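PDB 4LJI: cytochrome c-550-like protein from Thermosynechococcus elongatus, which probably acts as a low-potential, heme c-carrying electron-transfer protein that can partially replace cytochrome c-550 (PsbV) in photosystem II. Local coordinates for residues 10-15 and 126-131; 34-39 and 117-122; 86-91 and 101-106. All coordinates share one frame; numbering follows the deposited sequence.

Interaction 1: 10-15 and 126-131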
loop_
_atom_site.group_PDB
_atom_site.type_symbol
_atom_site.label_atom_id
_atom_site.label_comp_id
_atom_site.label_asym_id
_atom_site.label_seq_id
_atom_site.Cartn_x
_atom_site.Cartn_y
_atom_site.Cartn_z
ATOM N N GLN A 10 -9.346 -2.842 -20.506
ATOM C CA GLN A 10 -9.108 -1.569 -21.192
ATOM C C GLN A 10 -7.654 -1.086 -21.156
ATOM O O GLN A 10 -7.160 -0.495 -22.121
ATOM C CB GLN A 10 -10.038 -0.477 -20.629
ATOM C CG GLN A 10 -9.842 0.916 -21.252
ATOM C CD GLN A 10 -10.742 1.983 -20.626
ATOM O OE1 GLN A 10 -11.618 1.676 -19.811
ATOM N NE2 GLN A 10 -10.527 3.244 -21.010
ATOM N N TYR A 11 -6.960 -1.340 -20.058
ATOM C CA TYR A 11 -5.625 -0.797 -19.902
ATOM C C TYR A 11 -4.523 -1.844 -20.050
ATOM O O TYR A 11 -3.432 -1.537 -20.531
ATOM C CB TYR A 11 -5.529 0.008 -18.603
ATOM C CG TYR A 11 -6.372 1.268 -18.671
ATOM C CD1 TYR A 11 -6.323 2.085 -19.789
ATOM C CD2 TYR A 11 -7.242 1.619 -17.645
ATOM C CE1 TYR A 11 -7.099 3.234 -19.882
ATOM C CE2 TYR A 11 -8.030 2.771 -17.731
ATOM C CZ TYR A 11 -7.950 3.571 -18.852
ATOM O OH TYR A 11 -8.723 4.714 -18.957
ATOM N N LEU A 12 -4.801 -3.086 -19.662
ATOM C CA LEU A 12 -3.878 -4.175 -19.965
ATOM C C LEU A 12 -4.205 -4.867 -21.281
ATOM O O LEU A 12 -3.442 -5.727 -21.737
ATOM C CB LEU A 12 -3.872 -5.209 -18.860
ATOM C CG LEU A 12 -3.349 -4.803 -17.468
ATOM C CD1 LEU A 12 -3.184 -5.993 -16.551
ATOM C CD2 LEU A 12 -2.044 -4.009 -17.519
ATOM N N LYS A 13 -5.337 -4.495 -21.880
ATOM C CA LYS A 13 -5.766 -5.023 -23.178
ATOM C C LYS A 13 -5.731 -6.546 -23.230
ATOM O O LYS A 13 -5.152 -7.126 -24.144
ATOM C CB LYS A 13 -4.927 -4.430 -24.328
ATOM C CG LYS A 13 -5.067 -2.935 -24.490
ATOM C CD LYS A 13 -3.853 -2.321 -25.184
ATOM C CE LYS A 13 -3.758 -0.832 -24.852
ATOM N NZ LYS A 13 -2.372 -0.280 -24.901
ATOM N N VAL A 14 -6.337 -7.175 -22.229
ATOM C CA VAL A 14 -6.425 -8.632 -22.163
ATOM C C VAL A 14 -7.877 -9.029 -21.898
ATOM O O VAL A 14 -8.411 -8.771 -20.817
ATOM C CB VAL A 14 -5.514 -9.220 -21.055
ATOM C CG1 VAL A 14 -5.710 -10.727 -20.932
ATOM C CG2 VAL A 14 -4.051 -8.897 -21.319
ATOM N N THR A 15 -8.520 -9.635 -22.900
ATOM C CA THR A 15 -9.924 -10.028 -22.789
ATOM C C THR A 15 -10.020 -11.527 -22.541
ATOM O O THR A 15 -10.804 -11.982 -21.709
ATOM C CB THR A 15 -10.722 -9.684 -24.069
ATOM O OG1 THR A 15 -10.839 -8.260 -24.203
ATOM C CG2 THR A 15 -12.120 -10.296 -24.012
ATOM N N ALA A 126 4.505 -3.648 -19.798
ATOM C CA ALA A 126 4.538 -3.687 -21.255
ATOM C C ALA A 126 3.524 -2.724 -21.936
ATOM O O ALA A 126 3.845 -2.076 -22.953
ATOM C CB ALA A 126 4.352 -5.126 -21.753
ATOM N N VAL A 127 2.303 -2.660 -21.422
ATOM C CA VAL A 127 1.216 -2.015 -22.171
ATOM C C VAL A 127 0.392 -0.936 -21.491
ATOM O O VAL A 127 -0.338 -0.210 -22.163
ATOM C CB VAL A 127 0.200 -3.045 -22.718
ATOM C CG1 VAL A 127 0.903 -4.168 -23.485
ATOM C CG2 VAL A 127 -0.658 -3.598 -21.607
ATOM N N ALA A 128 0.473 -0.847 -20.175
ATOM C CA ALA A 128 -0.371 0.072 -19.450
ATOM C C ALA A 128 0.147 1.494 -19.634
ATOM O O ALA A 128 1.304 1.767 -19.360
ATOM C CB ALA A 128 -0.398 -0.325 -18.012
ATOM N N PRO A 129 -0.716 2.399 -20.130
ATOM C CA PRO A 129 -0.357 3.813 -20.310
ATOM C C PRO A 129 0.176 4.459 -19.035
ATOM O O PRO A 129 -0.467 4.361 -17.989
ATOM C CB PRO A 129 -1.689 4.453 -20.705
ATOM C CG PRO A 129 -2.380 3.354 -21.475
ATOM C CD PRO A 129 -2.042 2.092 -20.696
ATOM N N GLY A 130 1.361 5.059 -19.123
ATOM C CA GLY A 130 1.944 5.817 -18.029
ATOM C C GLY A 130 2.669 5.013 -16.966
ATOM O O GLY A 130 3.378 5.572 -16.125
ATOM N N TRP A 131 2.493 3.699 -17.000
ATOM C CA TRP A 131 3.089 2.851 -15.991
ATOM C C TRP A 131 4.580 3.087 -15.867
ATOM O O TRP A 131 5.329 2.984 -16.852
ATOM C CB TRP A 131 2.830 1.387 -16.316
ATOM C CG TRP A 131 3.408 0.417 -15.336
ATOM C CD1 TRP A 131 4.666 -0.104 -15.349
ATOM C CD2 TRP A 131 2.737 -0.194 -14.220
ATOM N NE1 TRP A 131 4.822 -0.991 -14.321
ATOM C CE2 TRP A 131 3.656 -1.067 -13.610
ATOM C CE3 TRP A 131 1.455 -0.083 -13.682
ATOM C CZ2 TRP A 131 3.329 -1.846 -12.496
ATOM C CZ3 TRP A 131 1.133 -0.844 -12.561
ATOM C CH2 TRP A 131 2.069 -1.709 -11.975
#
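Tyr11 and Ala128 mark the closest backbone approach, their CA atoms 5.3 Å apart. Lys13 leaves helical phi/psi with positive phi; Ala128 does so after helix 111-127 and opens a type II beta turn to Trp131, closed by the bond from Trp131 N to Ala128 O, with Gly130 in the position of positive phi that glycine tolerates most easily. Branched Val127 carries the centre of the contact. Its CG1 stands anti to the carbonyl carbon (chi1 -51°), which leaves CG2 between the backbone N and that carbon, 3.5 Å from Leu12 O. Tyr11 O packs against Ala128 CA at 3.6 Å and is buried with no hydrogen-bonding partner. The contact joins the loop after helix 6-10 to the end of helix 111-127, the C-terminal helix of the cytochrome c fold, the Leu12 side chain about 14 Å from the heme; Arg123 adds hydrogen bonds to the carbonyls of Leu12 and Lys13. Leucine suits the buried place of Leu12, whose CD2 lies 4.1 Å from Ala128 CB, a small methyl that lets the chains come close. On the solvent side, the extended Lys13 chain brings NZ to Val127 O in a weak 3.4 Å hydrogen bond, and Pro129 CD approaches the Tyr11 ring obliquely.

Interaction 2: 34-39 and 117-122. With HEC (heme c), chain C.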
loop_
_atom_site.group_PDB
_atom_site.type_symbol
_atom_site.label_atom_id
_atom_site.label_comp_id
_atom_site.label_asym_id
_atom_site.label_seq_id
_atom_site.Cartn_x
_atom_site.Cartn_y
_atom_site.Cartn_z
ATOM N N VAL A 34 -8.822 -13.192 -15.894
ATOM C CA VAL A 34 -9.121 -13.425 -14.494
ATOM C C VAL A 34 -7.846 -13.543 -13.646
ATOM O O VAL A 34 -7.761 -12.962 -12.565
ATOM C CB VAL A 34 -9.993 -14.661 -14.349
ATOM C CG1 VAL A 34 -10.115 -15.069 -12.888
ATOM C CG2 VAL A 34 -11.349 -14.393 -14.961
ATOM N N ASP A 35 -6.842 -14.252 -14.161
ATOM C CA ASP A 35 -5.529 -14.312 -13.525
ATOM C C ASP A 35 -4.967 -12.894 -13.280
ATOM O O ASP A 35 -4.451 -12.614 -12.217
ATOM C CB ASP A 35 -4.503 -15.025 -14.402
ATOM C CG ASP A 35 -4.761 -16.531 -14.560
ATOM O OD1 ASP A 35 -5.258 -17.205 -13.618
ATOM O OD2 ASP A 35 -4.433 -17.054 -15.643
ATOM N N LEU A 36 -5.000 -12.041 -14.304
ATOM C CA LEU A 36 -4.437 -10.689 -14.185
ATOM C C LEU A 36 -5.264 -9.826 -13.255
ATOM O O LEU A 36 -4.718 -8.969 -12.565
ATOM C CB LEU A 36 -4.306 -10.040 -15.557
ATOM C CG LEU A 36 -3.361 -10.759 -16.521
ATOM C CD1 LEU A 36 -3.653 -10.348 -17.949
ATOM C CD2 LEU A 36 -1.925 -10.447 -16.173
ATOM N N THR A 37 -6.579 -10.049 -13.226
ATOM C CA THR A 37 -7.440 -9.365 -12.262
ATOM C C THR A 37 -7.067 -9.739 -10.848
ATOM O O THR A 37 -7.044 -8.872 -9.946
ATOM C CB THR A 37 -8.901 -9.731 -12.459
ATOM O OG1 THR A 37 -9.344 -9.231 -13.714
ATOM C CG2 THR A 37 -9.787 -9.187 -11.348
ATOM N N ARG A 38 -6.731 -11.014 -10.649
ATOM C CA ARG A 38 -6.342 -11.482 -9.313
ATOM C C ARG A 38 -4.978 -10.925 -8.909
ATOM O O ARG A 38 -4.740 -10.506 -7.765
ATOM C CB ARG A 38 -6.357 -13.015 -9.234
ATOM C CG ARG A 38 -7.776 -13.597 -9.184
ATOM C CD ARG A 38 -7.785 -15.084 -8.916
ATOM N NE ARG A 38 -9.068 -15.675 -9.286
ATOM C CZ ARG A 38 -9.316 -16.982 -9.297
ATOM N NH1 ARG A 38 -8.369 -17.843 -8.945
ATOM N NH2 ARG A 38 -10.509 -17.427 -9.654
ATOM N N GLY A 39 -4.100 -10.803 -9.900
ATOM C CA GLY A 39 -2.772 -10.262 -9.680
ATOM C C GLY A 39 -2.857 -8.773 -9.352
ATOM O O GLY A 39 -2.137 -8.275 -8.452
ATOM N N LEU A 117 0.676 -12.037 -9.543
ATOM C CA LEU A 117 1.137 -10.667 -9.229
ATOM C C LEU A 117 2.281 -10.310 -10.180
ATOM O O LEU A 117 2.307 -9.217 -10.752
ATOM C CB LEU A 117 1.547 -10.560 -7.753
ATOM C CG LEU A 117 2.280 -9.342 -7.190
ATOM C CD1 LEU A 117 1.460 -8.080 -7.495
ATOM C CD2 LEU A 117 2.457 -9.502 -5.677
ATOM N N ALA A 118 3.248 -11.214 -10.335
ATOM C CA ALA A 118 4.293 -10.987 -11.332
ATOM C C ALA A 118 3.684 -10.778 -12.719
ATOM O O ALA A 118 4.126 -9.858 -13.440
ATOM C CB ALA A 118 5.327 -12.159 -11.347
ATOM N N ALA A 119 2.706 -11.606 -13.126
ATOM C CA ALA A 119 2.085 -11.430 -14.445
ATOM C C ALA A 119 1.431 -10.043 -14.585
ATOM O O ALA A 119 1.562 -9.387 -15.613
ATOM C CB ALA A 119 1.055 -12.521 -14.713
ATOM N N PHE A 120 0.725 -9.604 -13.555
ATOM C CA PHE A 120 0.133 -8.270 -13.575
ATOM C C PHE A 120 1.192 -7.187 -13.785
ATOM O O PHE A 120 1.032 -6.336 -14.648
ATOM C CB PHE A 120 -0.689 -7.997 -12.315
ATOM C CG PHE A 120 -1.115 -6.589 -12.210
ATOM C CD1 PHE A 120 -2.191 -6.111 -12.952
ATOM C CD2 PHE A 120 -0.413 -5.706 -11.391
ATOM C CE1 PHE A 120 -2.597 -4.747 -12.860
ATOM C CE2 PHE A 120 -0.805 -4.334 -11.305
ATOM C CZ PHE A 120 -1.893 -3.870 -12.058
ATOM N N ILE A 121 2.286 -7.237 -13.024
ATOM C CA ILE A 121 3.331 -6.220 -13.102
ATOM C C ILE A 121 3.944 -6.258 -14.484
ATOM O O ILE A 121 4.190 -5.211 -15.095
ATOM C CB ILE A 121 4.440 -6.457 -12.052
ATOM C CG1 ILE A 121 3.915 -6.172 -10.643
ATOM C CG2 ILE A 121 5.674 -5.561 -12.343
ATOM C CD1 ILE A 121 4.872 -6.648 -9.576
ATOM N N LEU A 122 4.173 -7.466 -14.986
ATOM C CA LEU A 122 4.845 -7.650 -16.266
ATOM C C LEU A 122 3.995 -7.158 -17.439
ATOM O O LEU A 122 4.503 -6.496 -18.370
ATOM C CB LEU A 122 5.265 -9.113 -16.416
ATOM C CG LEU A 122 6.325 -9.475 -17.432
ATOM C CD1 LEU A 122 7.445 -8.459 -17.388
ATOM C CD2 LEU A 122 6.826 -10.859 -17.062
HETATM FE FE HEC C . 9.008 -3.127 -4.197
HETATM C CHA HEC C . 11.932 -2.637 -5.966
HETATM C CHB HEC C . 7.928 -5.394 -6.560
HETATM C CHC HEC C . 6.170 -3.867 -2.255
HETATM C CHD HEC C . 9.765 -0.580 -2.133
HETATM N NA HEC C . 9.723 -3.835 -5.928
HETATM C C1A HEC C . 10.982 -3.527 -6.442
HETATM C C2A HEC C . 11.152 -4.263 -7.679
HETATM C C3A HEC C . 10.029 -5.016 -7.834
HETATM C C4A HEC C . 9.162 -4.803 -6.755
HETATM C CMA HEC C . 9.760 -5.976 -8.963
HETATM C CAA HEC C . 12.342 -4.209 -8.639
HETATM C CBA HEC C . 12.195 -3.028 -9.631
HETATM C CGA HEC C . 13.320 -2.914 -10.631
HETATM O O1A HEC C . 14.239 -3.778 -10.703
HETATM O O2A HEC C . 13.333 -1.923 -11.432
HETATM N NB HEC C . 7.343 -4.373 -4.366
HETATM C C1B HEC C . 7.154 -5.230 -5.388
HETATM C C2B HEC C . 5.946 -5.925 -5.178
HETATM C C3B HEC C . 5.433 -5.557 -3.959
HETATM C C4B HEC C . 6.356 -4.521 -3.466
HETATM C CMB HEC C . 5.378 -6.981 -6.101
HETATM C CAB HEC C . 4.184 -6.018 -3.305
HETATM C CBB HEC C . 4.260 -7.349 -2.925
HETATM N NC HEC C . 8.117 -2.359 -2.503
HETATM C C1C HEC C . 6.992 -2.825 -1.876
HETATM C C2C HEC C . 6.696 -1.929 -0.841
HETATM C C3C HEC C . 7.701 -0.998 -0.786
HETATM C C4C HEC C . 8.620 -1.272 -1.837
HETATM C CMC HEC C . 5.489 -2.027 0.081
HETATM C CAC HEC C . 7.737 0.160 0.161
HETATM C CBC HEC C . 7.800 -0.036 1.497
HETATM N ND HEC C . 10.529 -1.874 -4.094
HETATM C C1D HEC C . 10.671 -0.949 -3.134
HETATM C C2D HEC C . 11.963 -0.280 -3.280
HETATM C C3D HEC C . 12.569 -0.829 -4.351
HETATM C C4D HEC C . 11.644 -1.827 -4.866
HETATM C CMD HEC C . 12.495 0.837 -2.403
HETATM C CAD HEC C . 13.938 -0.487 -4.875
HETATM C CBD HEC C . 14.894 -1.579 -4.352
HETATM C CGD HEC C . 16.407 -1.568 -4.466
HETATM O O1D HEC C . 17.015 -1.188 -5.503
HETATM O O2D HEC C . 17.066 -1.990 -3.483
#
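Phe120 presents its ring obliquely to helix 34-39, with CD1 3.8 Å from Leu36 O and CG 4.0 Å from Gly39 C. A chi1 of 171° sets CG anti to the backbone N and carries it to Gly39; beyond this contact the ring meets that of Phe43, planes at about 45°. Gly39 fits against Phe120 CB because it has no side chain: the CA atoms of Gly39 and Leu117 are only 4.0 Å apart, and a CB on Gly39 would press on Phe120 CB and Leu117 N. The packing is consistent with the near-perpendicular N-/C-terminal helix pair of the cytochrome c fold, helix 33-46 taking the N-terminal role, with segment axes 7.7 Å apart and crossing at -95°. Leu36 closes one flank, its CD2 touching Ala119 CB at 3.9 Å and lying over the Ala119 carbonyl, a fit the small alanine permits. On the heme side, Leu117 is forked, CD1 to Gly39 O at 3.7 Å and CD2 to the heme methyl CMB. An alanine in place of Leu117 would probably open a gap between Gly39 and the heme and leave CMB with less apolar packing. Ile121 adds to the apolar surface facing the heme, CD1 reaching CMB at 3.5 Å.

Interaction 3: 86-91 and 101-106. With HEC (heme c), chain C.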
loop_
_atom_site.group_PDB
_atom_site.type_symbol
_atom_site.label_atom_id
_atom_site.label_comp_id
_atom_site.label_asym_id
_atom_site.label_seq_id
_atom_site.Cartn_x
_atom_site.Cartn_y
_atom_site.Cartn_z
ATOM N N GLN A 86 10.670 -11.434 -5.402
ATOM C CA GLN A 86 9.763 -11.125 -4.309
ATOM C C GLN A 86 9.997 -12.025 -3.102
ATOM O O GLN A 86 9.723 -11.645 -1.960
ATOM C CB GLN A 86 8.311 -11.141 -4.763
ATOM C CG GLN A 86 7.572 -9.940 -4.134
ATOM C CD GLN A 86 8.214 -8.638 -4.513
ATOM O OE1 GLN A 86 8.474 -8.394 -5.677
ATOM N NE2 GLN A 86 8.473 -7.777 -3.528
ATOM N N ARG A 87 10.507 -13.226 -3.359
ATOM C CA ARG A 87 10.782 -14.132 -2.246
ATOM C C ARG A 87 11.945 -13.623 -1.391
ATOM O O ARG A 87 11.997 -13.852 -0.160
ATOM C CB ARG A 87 11.065 -15.526 -2.794
ATOM C CG ARG A 87 9.822 -16.223 -3.342
ATOM C CD ARG A 87 8.808 -16.501 -2.258
ATOM N NE ARG A 87 7.704 -17.308 -2.747
ATOM C CZ ARG A 87 6.435 -17.153 -2.400
ATOM N NH1 ARG A 87 6.065 -16.194 -1.545
ATOM N NH2 ARG A 87 5.526 -17.956 -2.930
ATOM N N SER A 88 12.888 -12.957 -2.042
ATOM C CA SER A 88 14.074 -12.427 -1.375
ATOM C C SER A 88 14.582 -11.211 -2.134
ATOM O O SER A 88 15.438 -11.342 -3.000
ATOM C CB SER A 88 15.182 -13.482 -1.339
ATOM O OG SER A 88 16.280 -13.017 -0.561
ATOM N N PRO A 89 14.035 -10.012 -1.831
ATOM C CA PRO A 89 14.423 -8.845 -2.643
ATOM C C PRO A 89 15.908 -8.505 -2.607
ATOM O O PRO A 89 16.540 -8.571 -1.547
ATOM C CB PRO A 89 13.564 -7.711 -2.050
ATOM C CG PRO A 89 12.337 -8.433 -1.542
ATOM C CD PRO A 89 12.876 -9.724 -0.967
ATOM N N LYS A 90 16.476 -8.172 -3.764
ATOM C CA LYS A 90 17.880 -7.878 -3.878
ATOM C C LYS A 90 18.121 -6.437 -4.318
ATOM O O LYS A 90 17.188 -5.735 -4.762
ATOM C CB LYS A 90 18.530 -8.823 -4.908
ATOM C CG LYS A 90 18.460 -10.329 -4.584
ATOM C CD LYS A 90 19.471 -10.707 -3.507
ATOM C CE LYS A 90 19.328 -12.175 -3.157
ATOM N NZ LYS A 90 18.126 -12.352 -2.311
ATOM N N SER A 91 19.378 -6.002 -4.248
ATOM C CA SER A 91 19.728 -4.684 -4.790
ATOM C C SER A 91 19.648 -4.699 -6.317
ATOM O O SER A 91 19.593 -5.767 -6.935
ATOM C CB SER A 91 21.113 -4.234 -4.313
ATOM O OG SER A 91 22.125 -5.118 -4.735
ATOM N N CYS A 101 12.233 -3.114 -0.012
ATOM C CA CYS A 101 11.018 -3.581 -0.669
ATOM C C CYS A 101 10.371 -4.585 0.285
ATOM O O CYS A 101 10.872 -4.790 1.387
ATOM C CB CYS A 101 11.380 -4.216 -2.041
ATOM S SG CYS A 101 10.037 -4.798 -3.158
ATOM N N ARG A 102 9.269 -5.206 -0.124
ATOM C CA ARG A 102 8.464 -6.056 0.747
ATOM C C ARG A 102 8.731 -7.507 0.390
ATOM O O ARG A 102 8.369 -7.966 -0.694
ATOM C CB ARG A 102 6.973 -5.748 0.558
ATOM C CG ARG A 102 6.043 -6.556 1.416
ATOM C CD ARG A 102 6.504 -6.562 2.855
ATOM N NE ARG A 102 5.438 -7.010 3.741
ATOM C CZ ARG A 102 4.593 -6.187 4.354
ATOM N NH1 ARG A 102 3.638 -6.677 5.136
ATOM N NH2 ARG A 102 4.707 -4.877 4.181
ATOM N N ARG A 103 9.384 -8.221 1.289
ATOM C CA ARG A 103 9.639 -9.633 1.071
ATOM C C ARG A 103 8.307 -10.367 1.222
ATOM O O ARG A 103 7.510 -10.037 2.109
ATOM C CB ARG A 103 10.643 -10.085 2.119
ATOM C CG ARG A 103 11.427 -11.312 1.782
ATOM C CD ARG A 103 12.818 -11.191 2.391
ATOM N NE ARG A 103 13.660 -12.331 2.037
ATOM C CZ ARG A 103 14.972 -12.384 2.242
ATOM N NH1 ARG A 103 15.608 -11.354 2.792
ATOM N NH2 ARG A 103 15.653 -13.461 1.886
ATOM N N VAL A 104 8.039 -11.365 0.380
ATOM C CA VAL A 104 6.773 -12.054 0.485
ATOM C C VAL A 104 7.056 -13.547 0.727
ATOM O O VAL A 104 7.573 -14.243 -0.135
ATOM C CB VAL A 104 5.923 -11.869 -0.755
ATOM C CG1 VAL A 104 4.655 -12.660 -0.642
ATOM C CG2 VAL A 104 5.565 -10.391 -0.928
ATOM N N SER A 105 6.712 -13.993 1.931
ATOM C CA SER A 105 6.980 -15.338 2.399
ATOM C C SER A 105 5.954 -16.244 1.780
ATOM O O SER A 105 4.919 -15.799 1.328
ATOM C CB SER A 105 6.811 -15.399 3.911
ATOM O OG SER A 105 5.428 -15.579 4.242
ATOM N N GLU A 106 6.218 -17.551 1.772
ATOM C CA GLU A 106 5.241 -18.450 1.179
ATOM C C GLU A 106 4.004 -18.569 2.040
ATOM O O GLU A 106 2.967 -19.046 1.598
ATOM C CB GLU A 106 5.846 -19.826 0.970
ATOM C CG GLU A 106 6.897 -19.854 -0.112
ATOM C CD GLU A 106 7.251 -21.271 -0.515
ATOM O OE1 GLU A 106 6.380 -21.984 -1.069
ATOM O OE2 GLU A 106 8.408 -21.681 -0.288
HETATM FE FE HEC C . 9.008 -3.127 -4.197
HETATM C CHA HEC C . 11.932 -2.637 -5.966
HETATM C CHB HEC C . 7.928 -5.394 -6.560
HETATM C CHC HEC C . 6.170 -3.867 -2.255
HETATM C CHD HEC C . 9.765 -0.580 -2.133
HETATM N NA HEC C . 9.723 -3.835 -5.928
HETATM C C1A HEC C . 10.982 -3.527 -6.442
HETATM C C2A HEC C . 11.152 -4.263 -7.679
HETATM C C3A HEC C . 10.029 -5.016 -7.834
HETATM C C4A HEC C . 9.162 -4.803 -6.755
HETATM C CMA HEC C . 9.760 -5.976 -8.963
HETATM C CAA HEC C . 12.342 -4.209 -8.639
HETATM C CBA HEC C . 12.195 -3.028 -9.631
HETATM C CGA HEC C . 13.320 -2.914 -10.631
HETATM O O1A HEC C . 14.239 -3.778 -10.703
HETATM O O2A HEC C . 13.333 -1.923 -11.432
HETATM N NB HEC C . 7.343 -4.373 -4.366
HETATM C C1B HEC C . 7.154 -5.230 -5.388
HETATM C C2B HEC C . 5.946 -5.925 -5.178
HETATM C C3B HEC C . 5.433 -5.557 -3.959
HETATM C C4B HEC C . 6.356 -4.521 -3.466
HETATM C CMB HEC C . 5.378 -6.981 -6.101
HETATM C CAB HEC C . 4.184 -6.018 -3.305
HETATM C CBB HEC C . 4.260 -7.349 -2.925
HETATM N NC HEC C . 8.117 -2.359 -2.503
HETATM C C1C HEC C . 6.992 -2.825 -1.876
HETATM C C2C HEC C . 6.696 -1.929 -0.841
HETATM C C3C HEC C . 7.701 -0.998 -0.786
HETATM C C4C HEC C . 8.620 -1.272 -1.837
HETATM C CMC HEC C . 5.489 -2.027 0.081
HETATM C CAC HEC C . 7.737 0.160 0.161
HETATM C CBC HEC C . 7.800 -0.036 1.497
HETATM N ND HEC C . 10.529 -1.874 -4.094
HETATM C C1D HEC C . 10.671 -0.949 -3.134
HETATM C C2D HEC C . 11.963 -0.280 -3.280
HETATM C C3D HEC C . 12.569 -0.829 -4.351
HETATM C C4D HEC C . 11.644 -1.827 -4.866
HETATM C CMD HEC C . 12.495 0.837 -2.403
HETATM C CAD HEC C . 13.938 -0.487 -4.875
HETATM C CBD HEC C . 14.894 -1.579 -4.352
HETATM C CGD HEC C . 16.407 -1.568 -4.466
HETATM O O1D HEC C . 17.015 -1.188 -5.503
HETATM O O2D HEC C . 17.066 -1.990 -3.483
#
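Cys101 SG binds the heme iron at 2.2 Å, with His51 as the other axial ligand. Sulfur ligation by a cysteine is consistent with a probable low potential. Gln86 lies beside this site: the bend at chi2 (58°) turns CD toward the heme, and NE2 donates to Arg102 O at 2.8 Å, with that oxygen almost in the amide plane, while OE1 sits 3.2 Å from heme CHB. NE2 may also donate to Cys101 SG, but the place of the sulfur is less sure, so this bond is doubtful. The long amide side chain suits a place between backbone and porphyrin. Further out, Val104 N bonds to Gln86 O at 2.9 Å, and Val104 CG2 packs on Gln86 CG and the heme. Arg87 NH1 donates to Val104 O at 2.8 Å, the acceptor in the guanidinium plane but the donor well above the carbonyl plane; Glu106 CG lies over the centre of one guanidinium face. Arg103 sends NE to Arg87 O at 3.1 Å, its aliphatic part against Pro89. Arg102 NH2 bonds to Asn49 O of the second subunit. The ligand loop is thereby tied to the C-terminal end of helix 79-87, while Leu114 of helix 111-127 packs against Gln86, Arg87 and Val104.

Overall arrangement
The three contacts nest along the sequence: interaction 1 joins segments near the two ends of the chain, interaction 2 lies within the span it encloses, and interaction 3 within that of interaction 2. Interactions 1 and 2 share helix 111-127, have centres 12 Å apart and touch directly, Leu12 and Trp131 packing on Phe120 and Val14 on Leu36. Interaction 3 lies on the far side of the chain's centre from interaction 1, about 25 Å between centres, and centre to centre about 17 Å from interaction 2. Interactions 2 and 3 do not touch but both reach the heme. Helix 111-127 thus runs from the terminal closure to the cofactor, and the helical core and the iron-ligand loop meet at the heme.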